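PDB 2JG5: fructose 1-phosphate kinase from Staphylococcus aureus, which probably catalyses the ATP-dependent phosphorylation of fructose 1-phosphate to fructose 1,6-bisphosphate, and possibly of tagatose 6-phosphate, as a member of the pfkB carbohydrate kinase family. Local coordinates for residues 39-44 with 283-288; 45-50 with 74-79; 232-237 with 267-272; 248-253 with 277-282. All coordinates share one frame; numbering follows the deposited sequence.

Contact 1. Residues 39-44 with 283-288; sequences GINVSR and EDLATR
The loop 283-288 passes beside one face of helical segment 39-44, coming nearest at N41 and L285, whose CA atoms lie 7.8 Å apart. L285 carries the contact from the loop side by pushing its branched end between N41 and R44, almost one turn apart on the helix. The leucine side chain crosses that of R44 at about a right angle, its CD1 3.4 Å from R44 CB, and the same methyl lies 3.9 Å from N41 OD1. CD2 instead approaches the amide end of N41, 4.0 Å from N41 ND2. The Gly-Gly-Lys-Gly-x-Asn signature of the pfkB family runs into the start of helix 38-48, with G39 and N41 in its first turn, and the amide of N41 is held by D249. On the loop, the D284 carboxylate folds back over its own chain: L285 N donates to D284 OD2 at 3.1 Å, meeting that oxygen from above the carboxylate plane. Only the aliphatic part of R44 meets L285; bent at chi2 (-148°), the chain continues beyond, where R44 packs on F34 and T70, and R44 NE stays 5.5 Å from D284 OD2, a long-range attraction at best. S250 covers part of L285 from helix 247-260.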
loop_
_atom_site.group_PDB
_atom_site.type_symbol
_atom_site.label_atom_id
_atom_site.label_comp_id
_atom_site.label_asym_id
_atom_site.label_seq_id
_atom_site.Cartn_x
_atom_site.Cartn_y
_atom_site.Cartn_z
ATOM N N GLY A 39 4.637 -5.621 -18.890
ATOM C CA GLY A 39 4.033 -4.841 -19.970
ATOM C C GLY A 39 4.038 -3.348 -19.697
ATOM O O GLY A 39 4.274 -2.547 -20.599
ATOM N N ILE A 40 3.817 -2.974 -18.441
ATOM C CA ILE A 40 3.889 -1.566 -18.036
ATOM C C ILE A 40 5.296 -0.998 -18.253
ATOM O O ILE A 40 5.456 0.106 -18.793
ATOM C CB ILE A 40 3.412 -1.370 -16.588
ATOM C CG1 ILE A 40 1.895 -1.549 -16.516
ATOM C CG2 ILE A 40 3.815 0.010 -16.049
ATOM C CD1 ILE A 40 1.349 -1.493 -15.081
ATOM N N ASN A 41 6.308 -1.767 -17.853
ATOM C CA ASN A 41 7.694 -1.372 -18.041
ATOM C C ASN A 41 8.023 -1.228 -19.534
ATOM O O ASN A 41 8.694 -0.278 -19.940
ATOM C CB ASN A 41 8.638 -2.365 -17.349
ATOM C CG ASN A 41 8.789 -2.102 -15.839
ATOM O OD1 ASN A 41 8.150 -1.209 -15.260
ATOM N ND2 ASN A 41 9.659 -2.880 -15.200
ATOM N N VAL A 42 7.530 -2.161 -20.348
ATOM C CA VAL A 42 7.702 -2.053 -21.792
ATOM C C VAL A 42 7.115 -0.712 -22.276
ATOM O O VAL A 42 7.776 0.033 -22.998
ATOM C CB VAL A 42 7.085 -3.268 -22.585
ATOM C CG1 VAL A 42 7.423 -3.171 -24.060
ATOM C CG2 VAL A 42 7.593 -4.584 -22.059
ATOM N N SER A 43 5.889 -0.400 -21.853
ATOM C CA SER A 43 5.267 0.880 -22.217
ATOM C C SER A 43 6.132 2.064 -21.762
ATOM O O SER A 43 6.253 3.061 -22.487
ATOM C CB SER A 43 3.851 1.004 -21.652
ATOM O OG SER A 43 2.957 0.177 -22.370
ATOM N N ARG A 44 6.733 1.930 -20.577
ATOM C CA ARG A 44 7.581 2.980 -20.012
ATOM C C ARG A 44 8.831 3.205 -20.868
ATOM O O ARG A 44 9.204 4.354 -21.139
ATOM C CB ARG A 44 7.984 2.668 -18.572
ATOM C CG ARG A 44 6.917 2.905 -17.509
ATOM C CD ARG A 44 7.604 3.319 -16.222
ATOM N NE ARG A 44 6.738 3.364 -15.044
ATOM C CZ ARG A 44 6.407 4.481 -14.386
ATOM N NH1 ARG A 44 6.865 5.662 -14.798
ATOM N NH2 ARG A 44 5.622 4.424 -13.309
ATOM N N GLU A 283 19.175 2.816 -11.499
ATOM C CA GLU A 283 18.284 2.543 -10.361
ATOM C C GLU A 283 16.999 1.914 -10.856
ATOM O O GLU A 283 16.562 0.873 -10.353
ATOM C CB GLU A 283 17.900 3.821 -9.600
ATOM C CG GLU A 283 18.927 4.949 -9.556
ATOM C CD GLU A 283 18.400 6.176 -8.814
ATOM O OE1 GLU A 283 17.353 6.072 -8.133
ATOM O OE2 GLU A 283 19.035 7.248 -8.906
ATOM N N ASP A 284 16.392 2.576 -11.836
ATOM C CA ASP A 284 15.136 2.134 -12.392
ATOM C C ASP A 284 15.312 1.846 -13.880
ATOM O O ASP A 284 16.320 1.257 -14.294
ATOM C CB ASP A 284 14.045 3.189 -12.161
ATOM C CG ASP A 284 12.661 2.574 -12.064
ATOM O OD1 ASP A 284 12.397 1.879 -11.058
ATOM O OD2 ASP A 284 11.836 2.774 -12.988
ATOM N N LEU A 285 14.331 2.262 -14.675
ATOM C CA LEU A 285 14.389 2.115 -16.118
ATOM C C LEU A 285 15.267 3.209 -16.715
ATOM O O LEU A 285 15.401 4.297 -16.151
ATOM C CB LEU A 285 12.985 2.161 -16.710
ATOM C CG LEU A 285 11.990 1.109 -16.211
ATOM C CD1 LEU A 285 10.699 1.246 -16.988
ATOM C CD2 LEU A 285 12.539 -0.295 -16.369
ATOM N N ALA A 286 15.850 2.916 -17.869
ATOM C CA ALA A 286 16.867 3.781 -18.452
ATOM C C ALA A 286 16.296 5.095 -18.966
ATOM O O ALA A 286 15.151 5.162 -19.408
ATOM C CB ALA A 286 17.589 3.052 -19.566
ATOM N N THR A 287 17.111 6.141 -18.900
ATOM C CA THR A 287 16.794 7.399 -19.553
ATOM C C THR A 287 17.129 7.260 -21.039
ATOM O O THR A 287 17.844 6.331 -21.438
ATOM C CB THR A 287 17.583 8.580 -18.928
ATOM O OG1 THR A 287 18.990 8.364 -19.096
ATOM C CG2 THR A 287 17.255 8.724 -17.436
ATOM N N ARG A 288 16.597 8.176 -21.846
ATOM C CA ARG A 288 16.853 8.223 -23.284
ATOM C C ARG A 288 18.337 8.396 -23.600
ATOM O O ARG A 288 18.859 7.733 -24.499
ATOM C CB ARG A 288 16.026 9.343 -23.942
ATOM C CG ARG A 288 16.131 9.401 -25.476
ATOM C CD ARG A 288 15.693 8.080 -26.121
ATOM N NE ARG A 288 15.759 8.106 -27.579
ATOM C CZ ARG A 288 14.852 8.680 -28.370
ATOM N NH1 ARG A 288 13.789 9.295 -27.861
ATOM N NH2 ARG A 288 15.016 8.642 -29.687
#

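Contact 2. Residues 45-50 with 74-79; sequences VLKTLD and SAIQSN
K47 lays its whole side chain along the turn S74-I76, and nearly all of the contact between 45-50 and 74-79 is made by this one residue; the closest CA pair, K47 and I76, is 7.2 Å apart. The apolar part comes from its methylenes. K47 CB rests 3.7 Å from I76 CD1, and K47 CG lies 3.8 Å from I76 CG1, the two side chains running past each other in opposite directions. With CG anti to the backbone N (chi1 -170°) and a bend at chi2 (62°), the lysine chain then rises past the carbonyl of S74 towards A75. The polar part is slight: K47 NZ gives a weak hydrogen bond of 3.3 Å to A75 O, and the A75 methyl lies beside the amine. The amine also has E52 as a long, weak ion-pair partner. Both segments contain helix ends of the same design, since D50 after helix 38-48 and A75 after helix 61-73 each take positive phi in a Schellman motif. K47 thus joins helix 38-48 to the turn between helix 61-73 and strand 77-82, a strand of the large parallel sheet that pairs with strand 54-56, while V45, L46 and L49 pack on helix 247-260.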
loop_
_atom_site.group_PDB
_atom_site.type_symbol
_atom_site.label_atom_id
_atom_site.label_comp_id
_atom_site.label_asym_id
_atom_site.label_seq_id
_atom_site.Cartn_x
_atom_site.Cartn_y
_atom_site.Cartn_z
ATOM N N VAL A 45 9.466 2.120 -21.303
ATOM C CA VAL A 45 10.649 2.241 -22.156
ATOM C C VAL A 45 10.279 2.692 -23.575
ATOM O O VAL A 45 10.963 3.537 -24.152
ATOM C CB VAL A 45 11.520 0.959 -22.177
ATOM C CG1 VAL A 45 12.803 1.193 -22.976
ATOM C CG2 VAL A 45 11.870 0.531 -20.762
ATOM N N LEU A 46 9.189 2.156 -24.121
ATOM C CA LEU A 46 8.730 2.608 -25.433
ATOM C C LEU A 46 8.534 4.114 -25.371
ATOM O O LEU A 46 8.951 4.825 -26.283
ATOM C CB LEU A 46 7.442 1.904 -25.883
ATOM C CG LEU A 46 7.477 0.446 -26.365
ATOM C CD1 LEU A 46 6.060 -0.100 -26.530
ATOM C CD2 LEU A 46 8.283 0.256 -27.669
ATOM N N LYS A 47 7.942 4.595 -24.271
ATOM C CA LYS A 47 7.712 6.036 -24.069
ATOM C C LYS A 47 8.986 6.878 -24.049
ATOM O O LYS A 47 9.055 7.911 -24.724
ATOM C CB LYS A 47 6.900 6.296 -22.795
ATOM C CG LYS A 47 6.422 7.736 -22.662
ATOM C CD LYS A 47 5.494 8.106 -23.816
ATOM C CE LYS A 47 5.379 9.617 -23.993
ATOM N NZ LYS A 47 4.304 9.920 -24.977
ATOM N N THR A 48 9.966 6.437 -23.258
ATOM C CA THR A 48 11.328 6.994 -23.232
ATOM C C THR A 48 11.927 7.081 -24.654
ATOM O O THR A 48 12.743 7.951 -24.940
ATOM C CB THR A 48 12.245 6.123 -22.311
ATOM O OG1 THR A 48 11.715 6.092 -20.976
ATOM C CG2 THR A 48 13.648 6.645 -22.254
ATOM N N LEU A 49 11.496 6.182 -25.538
ATOM C CA LEU A 49 11.992 6.122 -26.909
ATOM C C LEU A 49 11.097 6.867 -27.881
ATOM O O LEU A 49 11.349 6.861 -29.093
ATOM C CB LEU A 49 12.159 4.665 -27.363
ATOM C CG LEU A 49 13.190 3.809 -26.609
ATOM C CD1 LEU A 49 12.964 2.324 -26.896
ATOM C CD2 LEU A 49 14.616 4.227 -26.958
ATOM N N ASP A 50 10.066 7.521 -27.351
ATOM C CA ASP A 50 9.135 8.334 -28.156
ATOM C C ASP A 50 8.178 7.470 -28.976
ATOM O O ASP A 50 7.849 7.804 -30.115
ATOM C CB ASP A 50 9.886 9.305 -29.092
ATOM C CG ASP A 50 10.589 10.422 -28.349
ATOM O OD1 ASP A 50 10.012 10.958 -27.377
ATOM O OD2 ASP A 50 11.716 10.788 -28.753
ATOM N N SER A 74 2.519 10.261 -17.152
ATOM C CA SER A 74 3.658 9.939 -18.003
ATOM C C SER A 74 3.325 10.039 -19.508
ATOM O O SER A 74 4.190 9.796 -20.360
ATOM C CB SER A 74 4.160 8.536 -17.665
ATOM O OG SER A 74 5.542 8.419 -17.933
ATOM N N ALA A 75 2.080 10.407 -19.821
ATOM C CA ALA A 75 1.577 10.475 -21.198
ATOM C C ALA A 75 1.540 9.097 -21.873
ATOM O O ALA A 75 1.784 8.968 -23.079
ATOM C CB ALA A 75 2.376 11.488 -22.038
ATOM N N ILE A 76 1.245 8.069 -21.081
ATOM C CA ILE A 76 1.009 6.735 -21.617
ATOM C C ILE A 76 -0.474 6.378 -21.454
ATOM O O ILE A 76 -1.041 6.500 -20.364
ATOM C CB ILE A 76 1.938 5.671 -20.980
ATOM C CG1 ILE A 76 3.405 6.054 -21.197
ATOM C CG2 ILE A 76 1.667 4.298 -21.580
ATOM C CD1 ILE A 76 4.393 5.372 -20.284
ATOM N N GLN A 77 -1.097 5.965 -22.552
ATOM C CA GLN A 77 -2.507 5.587 -22.548
ATOM C C GLN A 77 -2.678 4.204 -21.941
ATOM O O GLN A 77 -1.740 3.395 -21.940
ATOM C CB GLN A 77 -3.090 5.613 -23.969
ATOM C CG GLN A 77 -3.008 6.959 -24.662
ATOM C CD GLN A 77 -3.397 6.877 -26.133
ATOM O OE1 GLN A 77 -2.548 6.990 -27.030
ATOM N NE2 GLN A 77 -4.687 6.675 -26.387
ATOM N N SER A 78 -3.872 3.948 -21.411
ATOM C CA SER A 78 -4.226 2.655 -20.860
ATOM C C SER A 78 -5.712 2.368 -21.053
ATOM O O SER A 78 -6.542 3.275 -21.138
ATOM C CB SER A 78 -3.840 2.557 -19.378
ATOM O OG SER A 78 -4.704 3.328 -18.553
ATOM N N ASN A 79 -6.043 1.087 -21.134
ATOM C CA ASN A 79 -7.420 0.687 -21.318
ATOM C C ASN A 79 -7.589 -0.617 -20.567
ATOM O O ASN A 79 -7.935 -1.653 -21.139
ATOM C CB ASN A 79 -7.743 0.574 -22.810
ATOM C CG ASN A 79 -9.233 0.679 -23.112
ATOM O OD1 ASN A 79 -10.058 0.950 -22.237
ATOM N ND2 ASN A 79 -9.582 0.459 -24.373
#

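Contact 3. Residues 232-237 with 267-272; sequences IKAVNP and KAFQQA
F269 reaches from helix 267-272 onto strand 232-235 and brings the CD2-CE2 side of its ring up to I232 and A234, the two strand residues whose CB atoms point at the helix. Chi1 of -178° places its CG opposite the backbone N, which sends the ring outward from the helix, and chi2 of 52° turns that side to the strand. CE2 comes 3.4 Å from the methyl of A234. At the other residue it is the short branch that touches: I232 CG2 lies 3.8 Å from F269 CD2, and the two side chains run past one another in opposite directions. The arrangement is a helix packed on an antiparallel sheet, the four-stranded sheet in the C-terminal part of this ribokinase-type fold, with strand and helix segment axes 8.9 Å apart and inclined at 33°. Between the two strand residues the ring also meets backbone, for F269 CE2 is 3.6 Å from I232 O, and K233 C lies at the ring edge, near its plane. I300 of the adjacent strand 299-303 touches I232 and A234, and M255 of helix 247-260 packs against F269.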
loop_
_atom_site.group_PDB
_atom_site.type_symbol
_atom_site.label_atom_id
_atom_site.label_comp_id
_atom_site.label_asym_id
_atom_site.label_seq_id
_atom_site.Cartn_x
_atom_site.Cartn_y
_atom_site.Cartn_z
ATOM N N ILE A 232 22.119 -12.762 -35.397
ATOM C CA ILE A 232 22.934 -11.591 -35.078
ATOM C C ILE A 232 23.456 -11.654 -33.646
ATOM O O ILE A 232 22.752 -12.095 -32.718
ATOM C CB ILE A 232 22.156 -10.259 -35.315
ATOM C CG1 ILE A 232 21.676 -10.170 -36.768
ATOM C CG2 ILE A 232 23.034 -9.026 -34.983
ATOM C CD1 ILE A 232 20.347 -9.489 -36.933
ATOM N N LYS A 233 24.701 -11.226 -33.475
ATOM C CA LYS A 233 25.295 -11.162 -32.148
ATOM C C LYS A 233 25.428 -9.723 -31.688
ATOM O O LYS A 233 26.062 -8.897 -32.355
ATOM C CB LYS A 233 26.646 -11.882 -32.109
ATOM C CG LYS A 233 27.325 -11.885 -30.742
ATOM C CD LYS A 233 26.526 -12.655 -29.698
ATOM C CE LYS A 233 27.053 -12.425 -28.295
ATOM N NZ LYS A 233 28.299 -13.207 -28.018
ATOM N N ALA A 234 24.806 -9.426 -30.553
ATOM C CA ALA A 234 24.991 -8.142 -29.888
ATOM C C ALA A 234 25.900 -8.324 -28.679
ATOM O O ALA A 234 25.775 -9.301 -27.924
ATOM C CB ALA A 234 23.667 -7.561 -29.472
ATOM N N VAL A 235 26.831 -7.394 -28.510
ATOM C CA VAL A 235 27.721 -7.407 -27.365
ATOM C C VAL A 235 27.652 -6.027 -26.697
ATOM O O VAL A 235 27.971 -5.008 -27.314
ATOM C CB VAL A 235 29.171 -7.776 -27.791
ATOM C CG1 VAL A 235 30.182 -7.274 -26.786
ATOM C CG2 VAL A 235 29.316 -9.287 -27.996
ATOM N N ASN A 236 27.215 -5.996 -25.442
ATOM C CA ASN A 236 27.087 -4.731 -24.725
ATOM C C ASN A 236 28.349 -4.353 -23.949
ATOM O O ASN A 236 29.139 -5.234 -23.586
ATOM C CB ASN A 236 25.836 -4.726 -23.818
ATOM C CG ASN A 236 25.733 -5.953 -22.919
ATOM O OD1 ASN A 236 24.907 -6.831 -23.154
ATOM N ND2 ASN A 236 26.552 -6.008 -21.879
ATOM N N PRO A 237 28.548 -3.042 -23.692
ATOM C CA PRO A 237 29.701 -2.628 -22.890
ATOM C C PRO A 237 29.645 -3.222 -21.486
ATOM O O PRO A 237 28.560 -3.426 -20.937
ATOM C CB PRO A 237 29.561 -1.100 -22.826
ATOM C CG PRO A 237 28.129 -0.836 -23.113
ATOM C CD PRO A 237 27.731 -1.886 -24.099
ATOM N N LYS A 267 19.716 -2.835 -36.360
ATOM C CA LYS A 267 19.759 -1.637 -35.535
ATOM C C LYS A 267 18.696 -1.657 -34.449
ATOM O O LYS A 267 18.937 -1.174 -33.339
ATOM C CB LYS A 267 19.653 -0.386 -36.398
ATOM C CG LYS A 267 20.888 -0.150 -37.255
ATOM C CD LYS A 267 21.972 0.533 -36.456
ATOM C CE LYS A 267 23.310 0.461 -37.152
ATOM N NZ LYS A 267 24.140 1.606 -36.719
ATOM N N ALA A 268 17.532 -2.222 -34.773
ATOM C CA ALA A 268 16.457 -2.422 -33.791
ATOM C C ALA A 268 16.958 -3.306 -32.661
ATOM O O ALA A 268 16.709 -3.027 -31.485
ATOM C CB ALA A 268 15.242 -3.033 -34.444
ATOM N N PHE A 269 17.687 -4.359 -33.033
ATOM C CA PHE A 269 18.280 -5.303 -32.082
ATOM C C PHE A 269 19.344 -4.609 -31.233
ATOM O O PHE A 269 19.345 -4.748 -30.005
ATOM C CB PHE A 269 18.846 -6.521 -32.822
ATOM C CG PHE A 269 19.436 -7.585 -31.917
ATOM C CD1 PHE A 269 18.707 -8.108 -30.842
ATOM C CD2 PHE A 269 20.707 -8.096 -32.172
ATOM C CE1 PHE A 269 19.254 -9.103 -30.021
ATOM C CE2 PHE A 269 21.252 -9.101 -31.367
ATOM C CZ PHE A 269 20.530 -9.596 -30.288
ATOM N N GLN A 270 20.229 -3.857 -31.890
ATOM C CA GLN A 270 21.186 -2.982 -31.205
ATOM C C GLN A 270 20.508 -2.065 -30.173
ATOM O O GLN A 270 20.970 -1.966 -29.029
ATOM C CB GLN A 270 21.941 -2.125 -32.223
ATOM C CG GLN A 270 23.179 -1.469 -31.665
ATOM C CD GLN A 270 23.718 -0.377 -32.563
ATOM O OE1 GLN A 270 22.956 0.356 -33.204
ATOM N NE2 GLN A 270 25.028 -0.249 -32.602
ATOM N N GLN A 271 19.428 -1.398 -30.589
ATOM C CA GLN A 271 18.615 -0.565 -29.697
ATOM C C GLN A 271 18.072 -1.390 -28.523
ATOM O O GLN A 271 18.099 -0.944 -27.379
ATOM C CB GLN A 271 17.462 0.085 -30.478
ATOM C CG GLN A 271 16.451 0.841 -29.631
ATOM C CD GLN A 271 15.882 2.034 -30.351
ATOM O OE1 GLN A 271 16.499 3.099 -30.385
ATOM N NE2 GLN A 271 14.693 1.873 -30.934
ATOM N N ALA A 272 17.612 -2.603 -28.828
ATOM C CA ALA A 272 17.085 -3.541 -27.850
ATOM C C ALA A 272 18.099 -3.856 -26.748
ATOM O O ALA A 272 17.778 -3.752 -25.558
ATOM C CB ALA A 272 16.625 -4.805 -28.545
#

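Contact 4. Residues 248-253 with 277-282; sequences GDSTVA and TATAFD
S250 and T279 meet hydroxyl to hydroxyl where helix 247-260 meets the last turn of helix 265-280, their CA atoms 6.9 Å apart. The Gly-x-Gly-Asp signature of the pfkB family runs from G246 into the first turn of helix 247-260; in relatives this helix start helps form an anion hole for the transferred phosphoryl group. G248 belongs to that signature. D249, next along, turns to another neighbour, forming a salt bridge with K38. S250 makes the contact: its OG lies 2.6 Å from T279 OG1, and its CB is 3.2 Å from the same oxygen. Both hydroxyls stand beside their own backbone N, with chi1 of -61° for S250 and -65° for T279, a setting that also lets each bond to a carbonyl one turn back, G246 O for S250 and C275 O for T279. T251 repeats this habit with S247 O. V252 and A253 then pack towards helix 38-48, on V42 and, for A253, V45 as well. At the pair itself, A286 N adds a weak hydrogen bond to T279 OG1. Two hydroxyl protons must serve three oxygen-oxygen contacts, the central one and the two to carbonyls, so not all three can be bonded at once; the buried hydroxyls share their protons with the two helix carbonyls, and the direction of the central bond stays open.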
loop_
_atom_site.group_PDB
_atom_site.type_symbol
_atom_site.label_atom_id
_atom_site.label_comp_id
_atom_site.label_asym_id
_atom_site.label_seq_id
_atom_site.Cartn_x
_atom_site.Cartn_y
_atom_site.Cartn_z
ATOM N N GLY A 248 15.063 -6.942 -19.053
ATOM C CA GLY A 248 14.421 -7.810 -20.037
ATOM C C GLY A 248 13.286 -7.087 -20.744
ATOM O O GLY A 248 13.131 -7.191 -21.962
ATOM N N ASP A 249 12.498 -6.356 -19.955
ATOM C CA ASP A 249 11.418 -5.500 -20.446
ATOM C C ASP A 249 11.923 -4.415 -21.376
ATOM O O ASP A 249 11.307 -4.129 -22.394
ATOM C CB ASP A 249 10.690 -4.844 -19.267
ATOM C CG ASP A 249 10.141 -5.859 -18.271
ATOM O OD1 ASP A 249 9.725 -6.955 -18.695
ATOM O OD2 ASP A 249 10.122 -5.546 -17.064
ATOM N N SER A 250 13.037 -3.801 -20.997
ATOM C CA SER A 250 13.655 -2.723 -21.756
ATOM C C SER A 250 14.214 -3.211 -23.083
ATOM O O SER A 250 14.138 -2.505 -24.084
ATOM C CB SER A 250 14.762 -2.078 -20.927
ATOM O OG SER A 250 14.232 -1.528 -19.739
ATOM N N THR A 251 14.766 -4.422 -23.076
ATOM C CA THR A 251 15.217 -5.103 -24.286
ATOM C C THR A 251 14.031 -5.306 -25.237
ATOM O O THR A 251 14.119 -4.972 -26.427
ATOM C CB THR A 251 15.873 -6.462 -23.948
ATOM O OG1 THR A 251 16.968 -6.254 -23.041
ATOM C CG2 THR A 251 16.394 -7.173 -25.210
ATOM N N VAL A 252 12.927 -5.843 -24.712
ATOM C CA VAL A 252 11.732 -6.047 -25.521
ATOM C C VAL A 252 11.239 -4.711 -26.100
ATOM O O VAL A 252 10.992 -4.620 -27.288
ATOM C CB VAL A 252 10.613 -6.756 -24.733
ATOM C CG1 VAL A 252 9.253 -6.589 -25.452
ATOM C CG2 VAL A 252 10.945 -8.219 -24.523
ATOM N N ALA A 253 11.134 -3.681 -25.255
ATOM C CA ALA A 253 10.717 -2.336 -25.696
ATOM C C ALA A 253 11.653 -1.728 -26.753
ATOM O O ALA A 253 11.197 -1.097 -27.687
ATOM C CB ALA A 253 10.572 -1.383 -24.490
ATOM N N THR A 277 20.744 -2.999 -21.341
ATOM C CA THR A 277 22.004 -2.678 -20.695
ATOM C C THR A 277 21.865 -1.409 -19.871
ATOM O O THR A 277 22.182 -1.406 -18.682
ATOM C CB THR A 277 23.137 -2.524 -21.715
ATOM O OG1 THR A 277 23.202 -3.710 -22.515
ATOM C CG2 THR A 277 24.487 -2.315 -21.007
ATOM N N ALA A 278 21.375 -0.344 -20.506
ATOM C CA ALA A 278 21.204 0.953 -19.853
ATOM C C ALA A 278 20.343 0.893 -18.572
ATOM O O ALA A 278 20.679 1.526 -17.565
ATOM C CB ALA A 278 20.653 1.965 -20.841
ATOM N N THR A 279 19.263 0.116 -18.616
ATOM C CA THR A 279 18.427 -0.191 -17.447
ATOM C C THR A 279 19.236 -0.874 -16.355
ATOM O O THR A 279 19.238 -0.418 -15.204
ATOM C CB THR A 279 17.219 -1.090 -17.837
ATOM O OG1 THR A 279 16.359 -0.358 -18.703
ATOM C CG2 THR A 279 16.422 -1.520 -16.610
ATOM N N ALA A 280 19.931 -1.951 -16.728
ATOM C CA ALA A 280 20.827 -2.680 -15.819
ATOM C C ALA A 280 21.793 -1.759 -15.068
ATOM O O ALA A 280 22.073 -1.979 -13.887
ATOM C CB ALA A 280 21.589 -3.761 -16.574
ATOM N N PHE A 281 22.268 -0.717 -15.754
ATOM C CA PHE A 281 23.217 0.250 -15.199
ATOM C C PHE A 281 22.539 1.412 -14.462
ATOM O O PHE A 281 23.140 2.472 -14.294
ATOM C CB PHE A 281 24.108 0.819 -16.318
ATOM C CG PHE A 281 25.064 -0.175 -16.931
ATOM C CD1 PHE A 281 25.292 -1.427 -16.348
ATOM C CD2 PHE A 281 25.772 0.165 -18.087
ATOM C CE1 PHE A 281 26.195 -2.337 -16.923
ATOM C CE2 PHE A 281 26.682 -0.725 -18.668
ATOM C CZ PHE A 281 26.892 -1.984 -18.089
ATOM N N ASP A 282 21.302 1.208 -14.015
ATOM C CA ASP A 282 20.460 2.294 -13.507
ATOM C C ASP A 282 19.636 1.846 -12.297
ATOM O O ASP A 282 19.419 0.646 -12.099
ATOM C CB ASP A 282 19.528 2.771 -14.629
ATOM C CG ASP A 282 18.940 4.158 -14.370
ATOM O OD1 ASP A 282 19.385 5.115 -15.051
ATOM O OD2 ASP A 282 18.034 4.288 -13.508
#

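How the contacts relate
Contacts 3 and 4 are buried, contact 2 is partly buried and contact 1 lies at the surface. Their chemistry differs accordingly: contact 3 is an aromatic ring on small apolar groups and contact 4 a pair of hydroxyls between two helices, whereas contact 1 sets a leucine against N41 and the aliphatic part of R44, and contact 2 a lysine chain against a turn. Helix 38-48 supplies one side of contacts 1 and 2, which are also tied by the salt bridge between R288 and D50. Helix 265-280 serves contacts 3 and 4 from different turns. Contact 4, about 7 Å from contact 1 between centres, is joined to it by the probable N41-D249 hydrogen bond.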